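Local coordinates for protein, related to general stress protein 26(GS26) of B.subtilis (Clostridium acetobutylicum, PDB 2HQ7) that is a stress-protein relative of the pyridoxamine 5'-phosphate oxidase family, probably a flavin-binding oxidoreductase whose substrate is not known, at residues K77-L90 with T118-R131. Sequence-based numbering, arbitrary orientation.
Sequences KFAGLMLVGTIEIL and TALCFTAEWGNYYR
Val84 and Trp126 face each other in a long antiparallel pairing of strand 79-90 with residues 118-131 of strand 117-131, interrupted there by a classic beta bulge. Val84 O accepts from both Glu125 N (2.6 Å) and Trp126 N (3.3 Å), so the second strand gains a residue and the register shifts by one. Regular backbone pairing flanks the bulge, as between Met82 N and Asn128 O (2.9 Å) and between Cys121 N and Glu88 O (2.8 Å).

Val84 CB makes a CH-pi contact over the indole face, 3.9 Å from the centroid of the Trp126 five-membered ring; its branched, beta-favouring side chain suits this flat surface. Selenomethionine Met82, long and flexible, bends at chi3 (76°) to bring CE within 3.6 Å of Trp126 CH2. On the other sheet face, CG anti to the backbone N (chi1 171°) swings the Phe122 ring toward strand 79-90, CE1 reaching 3.4 Å from Gly85 CA; the lack of a side chain at Gly85 leaves room for it.

Beside the bulge, one water accepts from the Thr86 hydroxyl and donates to Thr123 O and the Glu125 carboxylate, polar groups suited to holding it.

The pairing belongs to a curled antiparallel sheet, consistent with the split barrel of FMN-binding relatives. Phe122 packs on strand 67-74, Leu81 and Tyr129 meet helix 5-16, and Val84 and Met82 meet Tyr31 and Ile34, respectively, of the second subunit.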
loop_
_atom_site.group_PDB
_atom_site.type_symbol
_atom_site.label_atom_id
_atom_site.label_comp_id
_atom_site.label_asym_id
_atom_site.label_seq_id
_atom_site.Cartn_x
_atom_site.Cartn_y
_atom_site.Cartn_z
ATOM N N LYS B 77 5.154 -15.524 0.778
ATOM C CA LYS B 77 5.040 -15.908 2.181
ATOM C C LYS B 77 3.766 -15.360 2.846
ATOM O O LYS B 77 3.465 -15.687 3.996
ATOM C CB LYS B 77 6.269 -15.444 2.951
ATOM C CG LYS B 77 7.565 -16.117 2.534
ATOM C CD LYS B 77 8.723 -15.614 3.398
ATOM C CE LYS B 77 9.971 -16.466 3.243
ATOM N NZ LYS B 77 11.175 -15.787 3.802
ATOM N N PHE B 78 2.997 -14.560 2.120
ATOM C CA PHE B 78 1.943 -13.727 2.723
ATOM C C PHE B 78 2.454 -13.048 4.030
ATOM O O PHE B 78 1.846 -13.123 5.106
ATOM C CB PHE B 78 0.615 -14.501 2.899
ATOM C CG PHE B 78 -0.579 -13.593 3.097
ATOM C CD1 PHE B 78 -0.867 -12.594 2.172
ATOM C CD2 PHE B 78 -1.381 -13.698 4.225
ATOM C CE1 PHE B 78 -1.947 -11.728 2.361
ATOM C CE2 PHE B 78 -2.471 -12.827 4.418
ATOM C CZ PHE B 78 -2.751 -11.850 3.481
ATOM N N ALA B 79 3.615 -12.413 3.890
ATOM C CA ALA B 79 4.224 -11.627 4.929
ATOM C C ALA B 79 4.372 -10.210 4.398
ATOM O O ALA B 79 4.507 -9.963 3.195
ATOM C CB ALA B 79 5.588 -12.201 5.349
ATOM N N GLY B 80 4.322 -9.281 5.323
ATOM C CA GLY B 80 4.518 -7.903 5.001
ATOM C C GLY B 80 5.060 -7.168 6.191
ATOM O O GLY B 80 4.977 -7.628 7.325
ATOM N N LEU B 81 5.602 -5.996 5.930
ATOM C CA LEU B 81 6.101 -5.147 6.966
ATOM C C LEU B 81 5.556 -3.761 6.721
ATOM O O LEU B 81 5.692 -3.254 5.619
ATOM C CB LEU B 81 7.621 -5.136 6.875
ATOM C CG LEU B 81 8.301 -3.983 7.633
ATOM C CD1 LEU B 81 8.124 -4.192 9.105
ATOM C CD2 LEU B 81 9.790 -3.954 7.293
HETATM N N MSE B 82 4.969 -3.124 7.735
HETATM C CA MSE B 82 4.533 -1.745 7.599
HETATM C C MSE B 82 5.267 -0.881 8.590
HETATM O O MSE B 82 5.345 -1.219 9.769
HETATM C CB MSE B 82 3.040 -1.599 7.876
HETATM C CG MSE B 82 2.619 -0.144 8.037
HETATM SE SE MSE B 82 0.836 0.144 8.640
HETATM C CE MSE B 82 0.875 -0.246 10.568
ATOM N N LEU B 83 5.739 0.276 8.121
ATOM C CA LEU B 83 6.388 1.244 8.984
ATOM C C LEU B 83 5.616 2.519 8.890
ATOM O O LEU B 83 5.222 2.917 7.781
ATOM C CB LEU B 83 7.825 1.508 8.554
ATOM C CG LEU B 83 8.737 0.277 8.513
ATOM C CD1 LEU B 83 10.057 0.642 7.787
ATOM C CD2 LEU B 83 9.034 -0.320 9.909
ATOM N N VAL B 84 5.449 3.176 10.036
ATOM C CA VAL B 84 4.673 4.396 10.171
ATOM C C VAL B 84 5.570 5.535 10.674
ATOM O O VAL B 84 6.419 5.344 11.553
ATOM C CB VAL B 84 3.490 4.183 11.134
ATOM C CG1 VAL B 84 2.778 5.563 11.444
ATOM C CG2 VAL B 84 2.555 3.192 10.571
ATOM N N GLY B 85 5.381 6.718 10.113
ATOM C CA GLY B 85 6.322 7.816 10.314
ATOM C C GLY B 85 5.994 9.020 9.480
ATOM O O GLY B 85 4.880 9.158 9.034
ATOM N N THR B 86 6.976 9.913 9.327
ATOM C CA THR B 86 6.825 11.156 8.598
ATOM C C THR B 86 7.939 11.317 7.582
ATOM O O THR B 86 9.046 10.806 7.749
ATOM C CB THR B 86 6.943 12.377 9.529
ATOM O OG1 THR B 86 8.192 12.290 10.197
ATOM C CG2 THR B 86 5.847 12.406 10.540
ATOM N N ILE B 87 7.648 12.071 6.544
ATOM C CA ILE B 87 8.524 12.156 5.393
ATOM C C ILE B 87 8.853 13.630 5.123
ATOM O O ILE B 87 8.020 14.492 5.332
ATOM C CB ILE B 87 7.840 11.509 4.199
ATOM C CG1 ILE B 87 8.859 11.135 3.131
ATOM C CG2 ILE B 87 6.715 12.422 3.663
ATOM C CD1 ILE B 87 8.404 10.021 2.238
ATOM N N GLU B 88 10.082 13.920 4.694
ATOM C CA GLU B 88 10.404 15.276 4.262
ATOM C C GLU B 88 11.029 15.231 2.871
ATOM O O GLU B 88 11.734 14.273 2.537
ATOM C CB GLU B 88 11.316 15.955 5.268
ATOM C CG GLU B 88 12.736 15.529 5.237
ATOM C CD GLU B 88 13.684 16.625 5.774
ATOM O OE1 GLU B 88 13.784 17.710 5.141
ATOM O OE2 GLU B 88 14.342 16.382 6.809
ATOM N N ILE B 89 10.750 16.246 2.062
ATOM C CA ILE B 89 11.312 16.357 0.707
ATOM C C ILE B 89 12.681 16.955 0.843
ATOM O O ILE B 89 12.837 17.960 1.487
ATOM C CB ILE B 89 10.483 17.301 -0.194
ATOM C CG1 ILE B 89 9.065 16.751 -0.426
ATOM C CG2 ILE B 89 11.196 17.560 -1.545
ATOM C CD1 ILE B 89 8.017 17.859 -0.779
ATOM N N LEU B 90 13.670 16.358 0.201
ATOM C CA LEU B 90 15.007 16.929 0.205
ATOM C C LEU B 90 15.275 17.734 -1.064
ATOM O O LEU B 90 15.478 17.186 -2.156
ATOM C CB LEU B 90 16.048 15.837 0.359
ATOM C CG LEU B 90 15.946 14.927 1.573
ATOM C CD1 LEU B 90 17.087 13.895 1.485
ATOM C CD2 LEU B 90 16.025 15.741 2.864
ATOM N N THR B 118 12.624 13.714 -7.535
ATOM C CA THR B 118 12.385 14.191 -6.167
ATOM C C THR B 118 12.939 13.157 -5.189
ATOM O O THR B 118 12.770 11.964 -5.382
ATOM C CB THR B 118 10.882 14.423 -5.918
ATOM O OG1 THR B 118 10.477 15.605 -6.610
ATOM C CG2 THR B 118 10.535 14.586 -4.404
ATOM N N ALA B 119 13.652 13.616 -4.164
ATOM C CA ALA B 119 14.167 12.721 -3.153
ATOM C C ALA B 119 13.474 13.024 -1.844
ATOM O O ALA B 119 13.270 14.196 -1.491
ATOM C CB ALA B 119 15.647 12.874 -3.007
ATOM N N LEU B 120 13.124 11.973 -1.125
ATOM C CA LEU B 120 12.422 12.102 0.166
ATOM C C LEU B 120 13.150 11.352 1.259
ATOM O O LEU B 120 13.833 10.379 1.005
ATOM C CB LEU B 120 10.989 11.563 0.050
ATOM C CG LEU B 120 10.239 12.280 -1.057
ATOM C CD1 LEU B 120 10.391 11.442 -2.312
ATOM C CD2 LEU B 120 8.807 12.482 -0.756
ATOM N N CYS B 121 13.036 11.828 2.485
ATOM C CA CYS B 121 13.582 11.076 3.619
ATOM C C CYS B 121 12.442 10.712 4.584
ATOM O O CYS B 121 11.771 11.598 5.117
ATOM C CB CYS B 121 14.653 11.905 4.295
ATOM S SG CYS B 121 15.408 11.053 5.643
ATOM N N PHE B 122 12.182 9.407 4.725
ATOM C CA PHE B 122 11.213 8.880 5.686
ATOM C C PHE B 122 11.889 8.442 6.976
ATOM O O PHE B 122 12.860 7.717 6.934
ATOM C CB PHE B 122 10.514 7.661 5.100
ATOM C CG PHE B 122 9.640 6.900 6.097
ATOM C CD1 PHE B 122 8.373 7.365 6.442
ATOM C CD2 PHE B 122 10.051 5.669 6.599
ATOM C CE1 PHE B 122 7.551 6.639 7.327
ATOM C CE2 PHE B 122 9.233 4.920 7.445
ATOM C CZ PHE B 122 7.983 5.391 7.818
ATOM N N THR B 123 11.326 8.839 8.111
ATOM C CA THR B 123 11.819 8.455 9.443
ATOM C C THR B 123 10.718 7.682 10.130
ATOM O O THR B 123 9.650 8.238 10.335
ATOM C CB THR B 123 12.147 9.727 10.282
ATOM O OG1 THR B 123 13.175 10.460 9.614
ATOM C CG2 THR B 123 12.591 9.392 11.721
ATOM N N ALA B 124 10.956 6.387 10.422
ATOM C CA ALA B 124 9.957 5.494 11.023
ATOM C C ALA B 124 9.813 5.682 12.525
ATOM O O ALA B 124 10.799 5.782 13.232
ATOM C CB ALA B 124 10.295 3.988 10.706
ATOM N N GLU B 125 8.575 5.727 13.007
ATOM C CA GLU B 125 8.287 5.787 14.447
ATOM C C GLU B 125 7.968 4.387 14.984
ATOM O O GLU B 125 8.433 4.006 16.057
ATOM C CB GLU B 125 7.108 6.707 14.719
ATOM C CG GLU B 125 7.375 8.218 14.423
ATOM C CD GLU B 125 6.083 9.001 14.156
ATOM O OE1 GLU B 125 5.015 8.598 14.691
ATOM O OE2 GLU B 125 6.134 9.998 13.392
ATOM N N TRP B 126 7.158 3.628 14.244
ATOM C CA TRP B 126 6.866 2.244 14.639
ATOM C C TRP B 126 6.525 1.367 13.456
ATOM O O TRP B 126 6.432 1.830 12.325
ATOM C CB TRP B 126 5.738 2.195 15.687
ATOM C CG TRP B 126 4.450 2.787 15.261
ATOM C CD1 TRP B 126 4.109 4.099 15.309
ATOM C CD2 TRP B 126 3.303 2.087 14.748
ATOM N NE1 TRP B 126 2.823 4.267 14.835
ATOM C CE2 TRP B 126 2.305 3.048 14.497
ATOM C CE3 TRP B 126 3.028 0.745 14.475
ATOM C CZ2 TRP B 126 1.047 2.709 13.977
ATOM C CZ3 TRP B 126 1.788 0.414 13.968
ATOM C CH2 TRP B 126 0.812 1.392 13.720
ATOM N N GLY B 127 6.336 0.096 13.726
ATOM C CA GLY B 127 5.922 -0.795 12.682
ATOM C C GLY B 127 5.148 -1.978 13.150
ATOM O O GLY B 127 4.889 -2.173 14.342
ATOM N N ASN B 128 4.808 -2.776 12.147
ATOM C CA ASN B 128 4.013 -3.919 12.288
ATOM C C ASN B 128 4.532 -4.960 11.330
ATOM O O ASN B 128 4.639 -4.703 10.144
ATOM C CB ASN B 128 2.600 -3.545 11.923
ATOM C CG ASN B 128 1.654 -4.331 12.654
ATOM O OD1 ASN B 128 0.985 -5.180 12.092
ATOM N ND2 ASN B 128 1.665 -4.171 13.966
ATOM N N TYR B 129 4.921 -6.112 11.839
ATOM C CA TYR B 129 5.327 -7.216 10.994
ATOM C C TYR B 129 4.162 -8.169 10.911
ATOM O O TYR B 129 3.697 -8.648 11.951
ATOM C CB TYR B 129 6.530 -7.917 11.615
ATOM C CG TYR B 129 7.016 -9.122 10.881
ATOM C CD1 TYR B 129 7.754 -8.989 9.708
ATOM C CD2 TYR B 129 6.764 -10.404 11.363
ATOM C CE1 TYR B 129 8.223 -10.103 9.021
ATOM C CE2 TYR B 129 7.231 -11.530 10.688
ATOM C CZ TYR B 129 7.968 -11.371 9.514
ATOM O OH TYR B 129 8.445 -12.482 8.823
ATOM N N TYR B 130 3.684 -8.457 9.696
ATOM C CA TYR B 130 2.550 -9.364 9.517
ATOM C C TYR B 130 3.080 -10.675 8.975
ATOM O O TYR B 130 3.919 -10.669 8.087
ATOM C CB TYR B 130 1.508 -8.840 8.528
ATOM C CG TYR B 130 0.910 -7.465 8.789
ATOM C CD1 TYR B 130 1.541 -6.296 8.309
ATOM C CD2 TYR B 130 -0.323 -7.323 9.436
ATOM C CE1 TYR B 130 0.982 -5.019 8.511
ATOM C CE2 TYR B 130 -0.903 -6.033 9.647
ATOM C CZ TYR B 130 -0.239 -4.891 9.174
ATOM O OH TYR B 130 -0.787 -3.619 9.367
ATOM N N ARG B 131 2.601 -11.792 9.520
ATOM C CA ARG B 131 3.023 -13.120 9.072
ATOM C C ARG B 131 2.204 -14.164 9.820
ATOM O O ARG B 131 1.876 -13.976 10.995
ATOM C CB ARG B 131 4.532 -13.346 9.267
ATOM C CG ARG B 131 5.016 -14.726 8.803
ATOM C CD ARG B 131 6.449 -14.705 8.235
ATOM N NE ARG B 131 6.969 -16.026 7.839
ATOM C CZ ARG B 131 6.412 -16.847 6.933
ATOM N NH1 ARG B 131 5.274 -16.535 6.297
ATOM N NH2 ARG B 131 6.991 -18.017 6.666
HETATM O O HOH W 1 12.170 12.303 7.704
HETATM O O HOH W 2 8.621 10.494 12.354
HETATM O O HOH W 3 13.935 16.458 -4.117
#